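Side-chain contacts in putative phosphatase (Clostridium difficile, PDB 3SD7), which probably hydrolyses phosphate esters as a phosphatase of the haloacid dehalogenase-like family, its natural substrate not being established: residues A[68-73]-A[81-86]; A[42-47]-A[212-217]; A[121-126]-A[150-155]; A[105-110]-A[144-149]. One frame throughout, in Å; residues are numbered along the deposited sequence. Where two conformers were deposited one is given.

Contact 1. Residues A[68-73]-A[81-86]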
# COMPACT_ATOMS: atom_id res chain seq x y z
N ASP A 68 -13.25 5.35 8.76
CA ASP A 68 -12.04 4.54 8.77
C ASP A 68 -12.29 3.13 8.22
O ASP A 68 -11.43 2.55 7.57
CB ASP A 68 -11.48 4.41 10.19
CG ASP A 68 -10.88 5.72 10.74
OD1 ASP A 68 -10.68 6.69 9.98
OD2 ASP A 68 -10.58 5.76 11.95
N GLN A 69 -13.47 2.59 8.49
CA GLN A 69 -13.83 1.25 8.03
C GLN A 69 -13.96 1.12 6.52
O GLN A 69 -14.11 0.01 6.00
CB GLN A 69 -15.13 0.79 8.69
CG GLN A 69 -16.35 1.58 8.32
CD GLN A 69 -17.58 1.16 9.09
OE1 GLN A 69 -17.67 0.03 9.57
NE2 GLN A 69 -18.54 2.07 9.20
N PHE A 70 -13.90 2.24 5.81
CA PHE A 70 -14.02 2.23 4.35
C PHE A 70 -12.65 2.31 3.65
O PHE A 70 -12.57 2.41 2.42
CB PHE A 70 -14.97 3.32 3.87
CG PHE A 70 -16.33 3.28 4.55
CD1 PHE A 70 -17.08 2.11 4.56
CD2 PHE A 70 -16.86 4.41 5.15
CE1 PHE A 70 -18.32 2.05 5.17
CE2 PHE A 70 -18.11 4.37 5.77
CZ PHE A 70 -18.84 3.18 5.77
N ILE A 71 -11.59 2.25 4.44
CA ILE A 71 -10.24 2.13 3.94
C ILE A 71 -10.01 0.65 3.65
O ILE A 71 -9.95 -0.19 4.57
CB ILE A 71 -9.20 2.61 4.94
CG1 ILE A 71 -9.42 4.09 5.29
CG2 ILE A 71 -7.80 2.45 4.37
CD1 ILE A 71 -8.62 4.52 6.51
N GLY A 72 -9.92 0.30 2.37
CA GLY A 72 -9.75 -1.10 1.99
C GLY A 72 -10.72 -1.57 0.93
O GLY A 72 -10.29 -1.93 -0.18
N PRO A 73 -12.03 -1.55 1.23
CA PRO A 73 -12.96 -2.05 0.22
C PRO A 73 -13.17 -1.09 -0.95
O PRO A 73 -12.95 0.12 -0.82
CB PRO A 73 -14.27 -2.21 1.00
CG PRO A 73 -14.16 -1.26 2.14
CD PRO A 73 -12.71 -1.07 2.45
N GLU A 81 -23.29 -0.82 -0.81
CA GLU A 81 -23.68 -1.70 0.30
C GLU A 81 -23.93 -0.99 1.63
O GLU A 81 -24.79 -1.42 2.40
CB GLU A 81 -22.68 -2.84 0.51
CG GLU A 81 -22.42 -3.71 -0.72
CD GLU A 81 -21.79 -5.07 -0.38
OE1 GLU A 81 -20.73 -5.39 -0.95
OE2 GLU A 81 -22.34 -5.82 0.48
N TYR A 82 -23.18 0.07 1.93
CA TYR A 82 -23.35 0.77 3.20
C TYR A 82 -24.33 1.93 3.07
O TYR A 82 -25.27 2.03 3.86
CB TYR A 82 -22.01 1.30 3.72
CG TYR A 82 -22.07 1.75 5.16
CD1 TYR A 82 -21.68 0.90 6.19
CD2 TYR A 82 -22.54 3.02 5.49
CE1 TYR A 82 -21.74 1.31 7.52
CE2 TYR A 82 -22.61 3.44 6.82
CZ TYR A 82 -22.22 2.57 7.83
OH TYR A 82 -22.28 2.99 9.13
N TYR A 83 -24.11 2.80 2.10
CA TYR A 83 -24.98 3.97 1.92
C TYR A 83 -26.18 3.72 0.99
O TYR A 83 -27.06 4.58 0.87
CB TYR A 83 -24.16 5.20 1.51
CG TYR A 83 -23.20 5.61 2.60
CD1 TYR A 83 -23.65 6.33 3.71
CD2 TYR A 83 -21.85 5.25 2.56
CE1 TYR A 83 -22.79 6.70 4.73
CE2 TYR A 83 -20.98 5.61 3.57
CZ TYR A 83 -21.45 6.33 4.65
OH TYR A 83 -20.57 6.68 5.67
N LYS A 84 -26.22 2.55 0.36
CA LYS A 84 -27.34 2.14 -0.50
C LYS A 84 -27.69 3.13 -1.61
O LYS A 84 -28.87 3.38 -1.91
CB LYS A 84 -28.54 1.80 0.38
CG LYS A 84 -28.19 0.69 1.34
CD LYS A 84 -29.23 0.45 2.38
CE LYS A 84 -28.70 -0.55 3.40
NZ LYS A 84 -27.45 -0.06 4.05
N PHE A 85 -26.65 3.69 -2.22
CA PHE A 85 -26.78 4.59 -3.35
C PHE A 85 -27.02 3.76 -4.60
O PHE A 85 -26.40 2.70 -4.77
CB PHE A 85 -25.48 5.39 -3.53
CG PHE A 85 -25.27 6.50 -2.52
CD1 PHE A 85 -26.10 6.65 -1.42
CD2 PHE A 85 -24.18 7.33 -2.64
CE1 PHE A 85 -25.88 7.67 -0.50
CE2 PHE A 85 -23.94 8.33 -1.72
CZ PHE A 85 -24.80 8.50 -0.65
N GLU A 86 -27.91 4.23 -5.47
CA GLU A 86 -28.22 3.53 -6.72
C GLU A 86 -26.98 3.58 -7.61
O GLU A 86 -26.12 4.45 -7.44
CB GLU A 86 -29.39 4.21 -7.43
CG GLU A 86 -29.08 5.63 -7.86
CD GLU A 86 -30.21 6.31 -8.59
OE1 GLU A 86 -30.03 7.49 -8.96
OE2 GLU A 86 -31.28 5.69 -8.78
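Phe70 drives the CZ corner of its ring into the face of Tyr82, an edge-to-face (T-shaped) aromatic pair in the helical cap that haloacid dehalogenase-like enzymes of this kind carry beside their Rossmann-like core. The two planes stand at 75°, and Phe70 CZ sits over the middle of the tyrosine ring, 3.6 Å from Tyr82 CG. Tyr83 completes an aromatic cluster from another direction: its ring meets Phe70 obliquely, with Tyr83 OH 3.4 Å from Phe70 CE2 and its own hydrogen bond going to Glu62. Tyr82 CD2 in turn lies over the centre of the Tyr83 ring, so the neighbouring tyrosines also pack on each other. They part at the first torsion, Tyr82 with CG anti to the backbone N (chi1 -167°) and Tyr83 with CG beside it (-65°), and this lets both reach the same phenylalanine. Ile51 and Leu55 of helix 44-57 pack against Phe70 and Tyr83 respectively, so the cluster joins the 3-10 turn at 68-70 to the C-terminal part of helix 75-82 and to helix 44-57. Gln69 sets its CG over the centre of the Phe70 ring, and the extended chain carries its amide obliquely to Tyr82, NE2 lying 3.7 Å from Tyr82 CE1.

Contact 2. Residues A[42-47]-A[212-217]. With GOL (glycerol), chain E.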
# COMPACT_ATOMS: atom_id res chain seq x y z
N ASP A 42 0.59 5.81 5.63
CA ASP A 42 -0.80 5.59 6.04
C ASP A 42 -1.69 6.62 5.30
O ASP A 42 -1.56 7.83 5.52
CB ASP A 42 -0.91 5.73 7.55
CG ASP A 42 -2.29 5.38 8.08
OD1 ASP A 42 -3.20 5.16 7.27
OD2 ASP A 42 -2.48 5.39 9.33
N PRO A 43 -2.63 6.15 4.47
CA PRO A 43 -3.46 7.05 3.69
C PRO A 43 -4.76 7.47 4.37
O PRO A 43 -5.59 8.11 3.75
CB PRO A 43 -3.82 6.18 2.48
CG PRO A 43 -3.96 4.82 3.07
CD PRO A 43 -2.88 4.74 4.10
N LYS A 44 -4.92 7.10 5.64
CA LYS A 44 -6.18 7.31 6.35
C LYS A 44 -6.82 8.69 6.18
O LYS A 44 -7.99 8.82 5.84
CB LYS A 44 -6.01 6.97 7.82
CG LYS A 44 -7.23 7.24 8.67
CD LYS A 44 -7.05 6.78 10.09
CE LYS A 44 -7.20 5.25 10.20
NZ LYS A 44 -7.06 4.75 11.61
N GLU A 45 -6.03 9.73 6.40
CA GLU A 45 -6.57 11.11 6.35
C GLU A 45 -7.22 11.43 4.99
O GLU A 45 -8.40 11.83 4.92
CB GLU A 45 -5.47 12.11 6.67
CG GLU A 45 -6.00 13.54 6.84
CD GLU A 45 -4.91 14.62 6.86
OE1 GLU A 45 -3.70 14.29 6.86
OE2 GLU A 45 -5.28 15.82 6.85
N GLY A 46 -6.45 11.27 3.91
CA GLY A 46 -6.96 11.60 2.59
C GLY A 46 -8.10 10.73 2.12
O GLY A 46 -9.01 11.21 1.44
N ILE A 47 -8.06 9.44 2.43
CA ILE A 47 -9.15 8.57 2.01
C ILE A 47 -10.44 8.95 2.74
O ILE A 47 -11.51 9.12 2.12
CB ILE A 47 -8.81 7.08 2.22
CG1 ILE A 47 -7.65 6.69 1.29
CG2 ILE A 47 -10.08 6.21 1.94
CD1 ILE A 47 -7.24 5.22 1.47
N TYR A 212 1.39 -3.40 11.79
CA TYR A 212 1.11 -1.99 12.08
C TYR A 212 0.25 -1.28 11.05
O TYR A 212 -0.06 -0.09 11.21
CB TYR A 212 2.43 -1.21 12.29
CG TYR A 212 3.36 -1.23 11.11
CD1 TYR A 212 3.13 -0.39 10.01
CD2 TYR A 212 4.47 -2.08 11.07
CE1 TYR A 212 3.96 -0.40 8.93
CE2 TYR A 212 5.31 -2.08 9.99
CZ TYR A 212 5.08 -1.23 8.93
OH TYR A 212 5.92 -1.24 7.85
N GLY A 213 -0.13 -2.01 10.01
CA GLY A 213 -0.97 -1.50 8.95
C GLY A 213 -2.42 -1.92 9.07
O GLY A 213 -3.03 -1.89 10.18
N TYR A 214 -2.99 -2.29 7.93
CA TYR A 214 -4.41 -2.56 7.84
C TYR A 214 -4.80 -4.04 7.93
O TYR A 214 -5.97 -4.36 7.99
CB TYR A 214 -5.02 -1.87 6.61
CG TYR A 214 -5.08 -0.38 6.83
CD1 TYR A 214 -6.23 0.21 7.33
CD2 TYR A 214 -3.95 0.44 6.63
CE1 TYR A 214 -6.29 1.56 7.59
CE2 TYR A 214 -4.02 1.81 6.91
CZ TYR A 214 -5.19 2.35 7.36
OH TYR A 214 -5.30 3.68 7.66
N GLY A 215 -3.82 -4.91 7.99
CA GLY A 215 -4.07 -6.34 8.16
C GLY A 215 -4.02 -6.73 9.62
O GLY A 215 -3.09 -6.37 10.35
N SER A 216 -5.02 -7.52 10.05
CA SER A 216 -5.02 -8.06 11.39
C SER A 216 -4.05 -9.22 11.56
O SER A 216 -3.65 -9.86 10.58
CB SER A 216 -6.41 -8.60 11.70
OG SER A 216 -6.72 -9.69 10.85
N PHE A 217 -3.70 -9.51 12.81
CA PHE A 217 -2.91 -10.70 13.08
C PHE A 217 -3.60 -11.96 12.54
O PHE A 217 -2.96 -12.84 11.97
CB PHE A 217 -2.61 -10.87 14.55
CG PHE A 217 -1.87 -12.16 14.85
CD1 PHE A 217 -0.52 -12.27 14.57
CD2 PHE A 217 -2.54 -13.26 15.35
CE1 PHE A 217 0.16 -13.46 14.83
CE2 PHE A 217 -1.88 -14.45 15.59
CZ PHE A 217 -0.51 -14.54 15.34
C1 GOL E . -3.21 1.84 10.33
O1 GOL E . -1.81 1.82 10.24
C2 GOL E . -3.67 2.25 11.73
O2 GOL E . -5.05 1.99 11.84
C3 GOL E . -3.35 3.73 12.01
O3 GOL E . -4.11 4.63 11.21
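Tyr214 OH donates a hydrogen bond of 2.6 Å to Asp42 OD1, bridging the loop after strand 206-210 and the end of strand 41-42, just ahead of helix 44-57, at the mouth of the probable active site of this haloacid dehalogenase-like fold. The oxygen is met on its syn side, 24° out of the carboxylate plane; it lies at the edge of the phenol ring, near the ring plane, with the carboxylate turned 75° from the ring. OD1 has a second donor: Lys44 N, 3.1 Å away, approaches from above the carboxylate plane and closes an Asx turn as the chain enters the helix. With CG anti to the backbone N (chi1 -174°), Asp42 holds its carboxylate where both donors can reach it. Lys44 also lines the phenol, its CB 3.4 Å from Tyr214 OH, and its chain then bends at chi3 and carries NZ to a glycerol, probably from the crystallisation liquor. Lys44 NZ donates to glycerol O3, which passes a hydrogen bond on to Asp42 OD2, so the ligand links the two charged groups. Further out, Asp192, a ligand of the bound sodium ion together with Asp37, accepts from Tyr214 N and fixes the loop near the metal; Pro43 packs on Asp37. Glycerol O1 donates to Tyr212 O, and its C1 lies over one face of the phenol, 3.5 Å from Tyr214 CE2.

Contact 3. Residues A[121-126]-A[150-155]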
# COMPACT_ATOMS: atom_id res chain seq x y z
N MET A 121 18.86 2.97 6.18
CA MET A 121 19.76 1.90 6.62
C MET A 121 19.91 0.80 5.56
O MET A 121 21.01 0.31 5.29
CB MET A 121 19.30 1.33 7.96
CG MET A 121 19.50 2.33 9.09
SD MET A 121 18.77 1.72 10.61
CE MET A 121 19.64 0.17 10.72
N LEU A 122 18.80 0.39 4.98
CA LEU A 122 18.82 -0.64 3.94
C LEU A 122 19.61 -0.15 2.71
O LEU A 122 20.41 -0.87 2.13
CB LEU A 122 17.39 -1.00 3.55
CG LEU A 122 16.54 -1.66 4.64
CD1 LEU A 122 15.07 -1.78 4.14
CD2 LEU A 122 17.09 -3.01 5.01
N TYR A 123 19.29 1.06 2.28
CA TYR A 123 19.93 1.65 1.11
C TYR A 123 21.44 1.77 1.29
O TYR A 123 22.20 1.48 0.37
CB TYR A 123 19.32 2.99 0.87
CG TYR A 123 19.76 3.67 -0.40
CD1 TYR A 123 19.18 3.33 -1.60
CD2 TYR A 123 20.73 4.64 -0.37
CE1 TYR A 123 19.55 3.96 -2.77
CE2 TYR A 123 21.10 5.29 -1.54
CZ TYR A 123 20.49 4.93 -2.74
OH TYR A 123 20.85 5.54 -3.92
N LYS A 124 21.86 2.22 2.47
CA LYS A 124 23.27 2.40 2.75
C LYS A 124 24.01 1.07 2.83
O LYS A 124 25.23 1.03 2.69
CB LYS A 124 23.46 3.27 3.96
CG LYS A 124 24.93 3.57 4.21
CD LYS A 124 25.19 4.90 4.78
CE LYS A 124 24.90 6.01 3.83
NZ LYS A 124 25.39 7.21 4.46
N ASN A 125 23.26 -0.02 3.03
CA ASN A 125 23.86 -1.34 3.03
C ASN A 125 23.87 -1.94 1.63
O ASN A 125 24.30 -3.08 1.44
CB ASN A 125 23.09 -2.25 3.97
CG ASN A 125 23.73 -3.64 4.13
OD1 ASN A 125 23.01 -4.63 3.96
ND2 ASN A 125 25.01 -3.72 4.46
N GLY A 126 23.45 -1.16 0.65
CA GLY A 126 23.48 -1.61 -0.74
C GLY A 126 22.30 -2.41 -1.23
O GLY A 126 22.35 -2.95 -2.34
N ASP A 150 11.47 8.76 -2.15
CA ASP A 150 11.52 8.27 -3.52
C ASP A 150 12.94 7.88 -3.90
O ASP A 150 13.18 6.85 -4.55
CB ASP A 150 11.03 9.37 -4.48
CG ASP A 150 11.23 9.01 -5.94
OD1 ASP A 150 10.73 7.97 -6.35
OD2 ASP A 150 11.89 9.78 -6.68
N ARG A 151 13.89 8.72 -3.47
CA ARG A 151 15.30 8.54 -3.75
C ARG A 151 15.89 7.18 -3.34
O ARG A 151 16.91 6.77 -3.87
CB ARG A 151 16.11 9.67 -3.05
CG ARG A 151 16.01 9.63 -1.52
CD ARG A 151 16.81 10.73 -0.82
NE ARG A 151 16.31 12.06 -1.18
CZ ARG A 151 16.88 13.21 -0.81
NH1 ARG A 151 17.96 13.22 -0.03
NH2 ARG A 151 16.35 14.36 -1.21
N TYR A 152 15.27 6.47 -2.41
CA TYR A 152 15.80 5.17 -1.95
C TYR A 152 15.33 3.97 -2.77
O TYR A 152 15.85 2.88 -2.60
CB TYR A 152 15.43 4.94 -0.47
CG TYR A 152 15.92 6.07 0.41
CD1 TYR A 152 17.27 6.38 0.45
CD2 TYR A 152 15.04 6.88 1.12
CE1 TYR A 152 17.74 7.45 1.20
CE2 TYR A 152 15.51 7.95 1.90
CZ TYR A 152 16.86 8.23 1.93
OH TYR A 152 17.36 9.30 2.67
N PHE A 153 14.36 4.18 -3.66
CA PHE A 153 13.79 3.10 -4.46
C PHE A 153 14.27 3.14 -5.91
O PHE A 153 14.22 4.18 -6.57
CB PHE A 153 12.26 3.17 -4.43
CG PHE A 153 11.70 2.98 -3.06
CD1 PHE A 153 11.52 1.71 -2.55
CD2 PHE A 153 11.36 4.07 -2.27
CE1 PHE A 153 11.05 1.52 -1.29
CE2 PHE A 153 10.87 3.87 -0.98
CZ PHE A 153 10.73 2.60 -0.49
N LYS A 154 14.72 2.00 -6.39
CA LYS A 154 15.17 1.90 -7.77
C LYS A 154 14.02 2.00 -8.73
O LYS A 154 14.13 2.72 -9.74
CB LYS A 154 15.96 0.62 -7.99
CG LYS A 154 16.61 0.55 -9.36
CD LYS A 154 17.57 -0.64 -9.48
CE LYS A 154 18.27 -0.70 -10.85
NZ LYS A 154 19.15 0.48 -11.16
N TYR A 155 12.94 1.25 -8.46
CA TYR A 155 11.75 1.25 -9.29
C TYR A 155 10.53 1.30 -8.40
O TYR A 155 10.53 0.76 -7.28
CB TYR A 155 11.68 0.01 -10.18
CG TYR A 155 12.81 -0.11 -11.16
CD1 TYR A 155 13.00 0.84 -12.15
CD2 TYR A 155 13.70 -1.15 -11.08
CE1 TYR A 155 14.05 0.72 -13.06
CE2 TYR A 155 14.74 -1.28 -11.95
CZ TYR A 155 14.92 -0.35 -12.94
OH TYR A 155 15.97 -0.45 -13.82
O HOH W 1 19.47 8.31 -3.23
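Tyr123, on the last turns of helix 115-124, turns one face of its ring to Tyr152, whose edge enters with CD1 3.8 Å from Tyr123 CG. The planes are 68° apart and the centroids 5.5 Å, an edge-to-face pair in which Tyr152 CD1 sits toward the rim of its partner rather than over the middle. Tyr123 reaches across with CG anti to the backbone N (chi1 -173°), which sends the ring out over the 3-10 turn at 150-152. There Tyr123 CD1 rests 3.5 Å from the backbone oxygen Tyr152 O. At the far end of the same ring, a water donates to Arg151 O over 3.1 Å and is also joined to Tyr123 OH by a weak hydrogen bond. This surface contact belongs to the Rossmann-like core of the haloacid dehalogenase fold, where it ties the helix leading into strand 128-133 to the turn leading into the adjacent parallel strand, 155-159. Arg151 lays CG over one face of the Tyr152 ring, at its centre, while its guanidinium is drawn off to a salt bridge with Asp148. Beyond Tyr123 the helix closes in a Schellman motif at Gly126, where Gly126 N donates to Tyr123 O, 2.9 Å away.

Contact 4. Residues A[105-110]-A[144-149]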
# COMPACT_ATOMS: atom_id res chain seq x y z
N GLY A 105 -6.62 15.06 -1.16
CA GLY A 105 -6.48 13.76 -0.52
C GLY A 105 -5.11 13.13 -0.74
O GLY A 105 -4.54 12.54 0.17
N ILE A 106 -4.57 13.32 -1.94
CA ILE A 106 -3.27 12.71 -2.30
C ILE A 106 -2.13 13.21 -1.40
O ILE A 106 -1.14 12.51 -1.19
CB ILE A 106 -2.94 12.95 -3.80
CG1 ILE A 106 -1.65 12.21 -4.22
CG2 ILE A 106 -2.82 14.43 -4.08
CD1 ILE A 106 -1.70 10.75 -3.97
N PHE A 107 -2.28 14.42 -0.87
CA PHE A 107 -1.27 14.99 0.01
C PHE A 107 -1.51 14.70 1.48
O PHE A 107 -0.71 15.09 2.33
CB PHE A 107 -1.17 16.50 -0.22
CG PHE A 107 -0.91 16.87 -1.64
CD1 PHE A 107 0.36 16.71 -2.18
CD2 PHE A 107 -1.93 17.35 -2.45
CE1 PHE A 107 0.62 17.03 -3.51
CE2 PHE A 107 -1.68 17.68 -3.78
CZ PHE A 107 -0.41 17.52 -4.30
N GLU A 108 -2.60 14.00 1.79
CA GLU A 108 -2.97 13.69 3.16
C GLU A 108 -2.62 12.23 3.51
O GLU A 108 -3.47 11.35 3.52
CB GLU A 108 -4.44 14.00 3.37
CG GLU A 108 -4.70 15.51 3.31
CD GLU A 108 -6.15 15.90 3.20
OE1 GLU A 108 -6.99 15.05 2.83
OE2 GLU A 108 -6.45 17.08 3.48
N ASN A 109 -1.34 12.02 3.77
CA ASN A 109 -0.80 10.74 4.18
C ASN A 109 0.17 10.98 5.32
O ASN A 109 0.66 12.11 5.51
CB ASN A 109 -0.01 10.06 3.04
CG ASN A 109 -0.83 9.79 1.80
OD1 ASN A 109 -1.36 8.69 1.63
ND2 ASN A 109 -0.95 10.80 0.92
N LYS A 110 0.46 9.92 6.08
CA LYS A 110 1.41 9.99 7.17
C LYS A 110 2.41 8.87 7.04
O LYS A 110 2.03 7.69 7.00
CB LYS A 110 0.67 9.82 8.48
CG LYS A 110 1.43 10.16 9.75
CD LYS A 110 0.48 9.99 10.95
CE LYS A 110 1.12 10.31 12.29
NZ LYS A 110 0.08 10.25 13.37
N LEU A 144 5.78 9.18 -2.32
CA LEU A 144 7.14 8.89 -1.93
C LEU A 144 8.01 10.14 -2.12
O LEU A 144 8.89 10.42 -1.29
CB LEU A 144 7.69 7.70 -2.68
CG LEU A 144 7.02 6.35 -2.30
CD1 LEU A 144 7.38 5.30 -3.33
CD2 LEU A 144 7.37 5.92 -0.91
N ARG A 145 7.71 10.90 -3.18
CA ARG A 145 8.36 12.18 -3.41
C ARG A 145 8.03 13.17 -2.28
O ARG A 145 8.92 13.87 -1.77
CB ARG A 145 7.95 12.72 -4.77
CG ARG A 145 8.60 12.05 -5.92
CD ARG A 145 8.04 12.55 -7.25
NE ARG A 145 8.95 12.21 -8.33
CZ ARG A 145 9.88 13.03 -8.83
NH1 ARG A 145 10.05 14.27 -8.40
NH2 ARG A 145 10.65 12.59 -9.79
N TYR A 146 6.76 13.23 -1.84
CA TYR A 146 6.30 14.12 -0.75
C TYR A 146 7.07 13.92 0.56
O TYR A 146 7.32 14.90 1.30
CB TYR A 146 4.79 13.93 -0.52
CG TYR A 146 4.16 14.74 0.61
CD1 TYR A 146 3.54 15.95 0.34
CD2 TYR A 146 4.15 14.27 1.91
CE1 TYR A 146 2.95 16.68 1.34
CE2 TYR A 146 3.56 15.00 2.94
CZ TYR A 146 2.95 16.21 2.65
OH TYR A 146 2.36 16.95 3.64
N PHE A 147 7.42 12.67 0.85
CA PHE A 147 8.18 12.29 2.06
C PHE A 147 9.68 12.20 1.88
O PHE A 147 10.40 11.79 2.80
CB PHE A 147 7.63 11.00 2.68
CG PHE A 147 6.29 11.18 3.28
CD1 PHE A 147 6.13 11.95 4.42
CD2 PHE A 147 5.18 10.59 2.71
CE1 PHE A 147 4.89 12.14 4.97
CE2 PHE A 147 3.93 10.78 3.26
CZ PHE A 147 3.78 11.54 4.39
N ASP A 148 10.14 12.58 0.70
CA ASP A 148 11.55 12.59 0.37
C ASP A 148 12.18 11.20 0.52
O ASP A 148 13.34 11.06 0.89
CB ASP A 148 12.30 13.64 1.22
CG ASP A 148 13.67 13.98 0.67
OD1 ASP A 148 13.90 13.82 -0.55
OD2 ASP A 148 14.53 14.40 1.48
N ILE A 149 11.42 10.16 0.20
CA ILE A 149 11.95 8.79 0.27
C ILE A 149 11.99 8.09 -1.11
O ILE A 149 12.47 6.98 -1.21
CB ILE A 149 11.22 7.90 1.33
CG1 ILE A 149 9.73 7.78 1.01
CG2 ILE A 149 11.49 8.48 2.73
CD1 ILE A 149 8.97 6.76 1.94
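Phe147 meets the backbone of Asn109 with the edge of its ring: Phe147 CZ comes 3.4 Å from Asn109 O, which lies near the ring plane, while the neighbouring Phe147 CE2 is 4.0 Å from Asn109 CB. Lys110 takes part through its backbone, CA packing on the same CZ, with its CB turned away from the partner segment. A looser contact joins Phe107 and Tyr146: Phe107 CD1 and Tyr146 CD1 lie 4.1 Å apart, the tyrosine atom at the edge of the Phe107 ring. Tyr146 OH is 3.8 Å from Phe107 O.

Packing inside each segment sets up these approaches. Tyr146 has CG anti to the backbone N (chi1 178°), whereas Phe147 has it beside the N (-69°), a difference that brings Tyr146 CD2 over the centre of the Phe147 ring. Across from them, Ile106 CG2 covers one face of Phe107, toward the rim.

In the fold, the contact presses the linker from the helical cap, helix 87-105, against the end of helix 137-146 of the Rossmann-like core, as in haloacid dehalogenase-like proteins with an inserted cap. Ile106 extends the same packing onto Phe139 and Ile143.

Backbone hydrogen bonds shape both partners. A type I turn runs from Gly105 to Glu108, closed by Glu108 N to Gly105 O. The helix ends in a Schellman motif with Asp148 at positive phi, in which Ile149 N donates to Leu144 O over 2.9 Å.

From the N terminus, residues 42-47 open contact 2, which closes only at 212-217 and therefore encloses the other three. Contact 1 comes next, a short loop within the helical cap that spans most of helix 75-82; it touches contact 2 where Ile71 packs on Tyr214 and Lys44. Contacts 3 and 4 follow and cross, their segments alternating as 105-110, 121-126, 144-149 and 150-155. They meet where Asp150 N approaches Leu144 O. Contact 4 also adjoins contact 2 through the small antiparallel pairing of 41-42 with 110-111. Cap, probable active-site mouth and core are thus connected, while contacts 1 and 3 lie on opposite sides of the chain's centre.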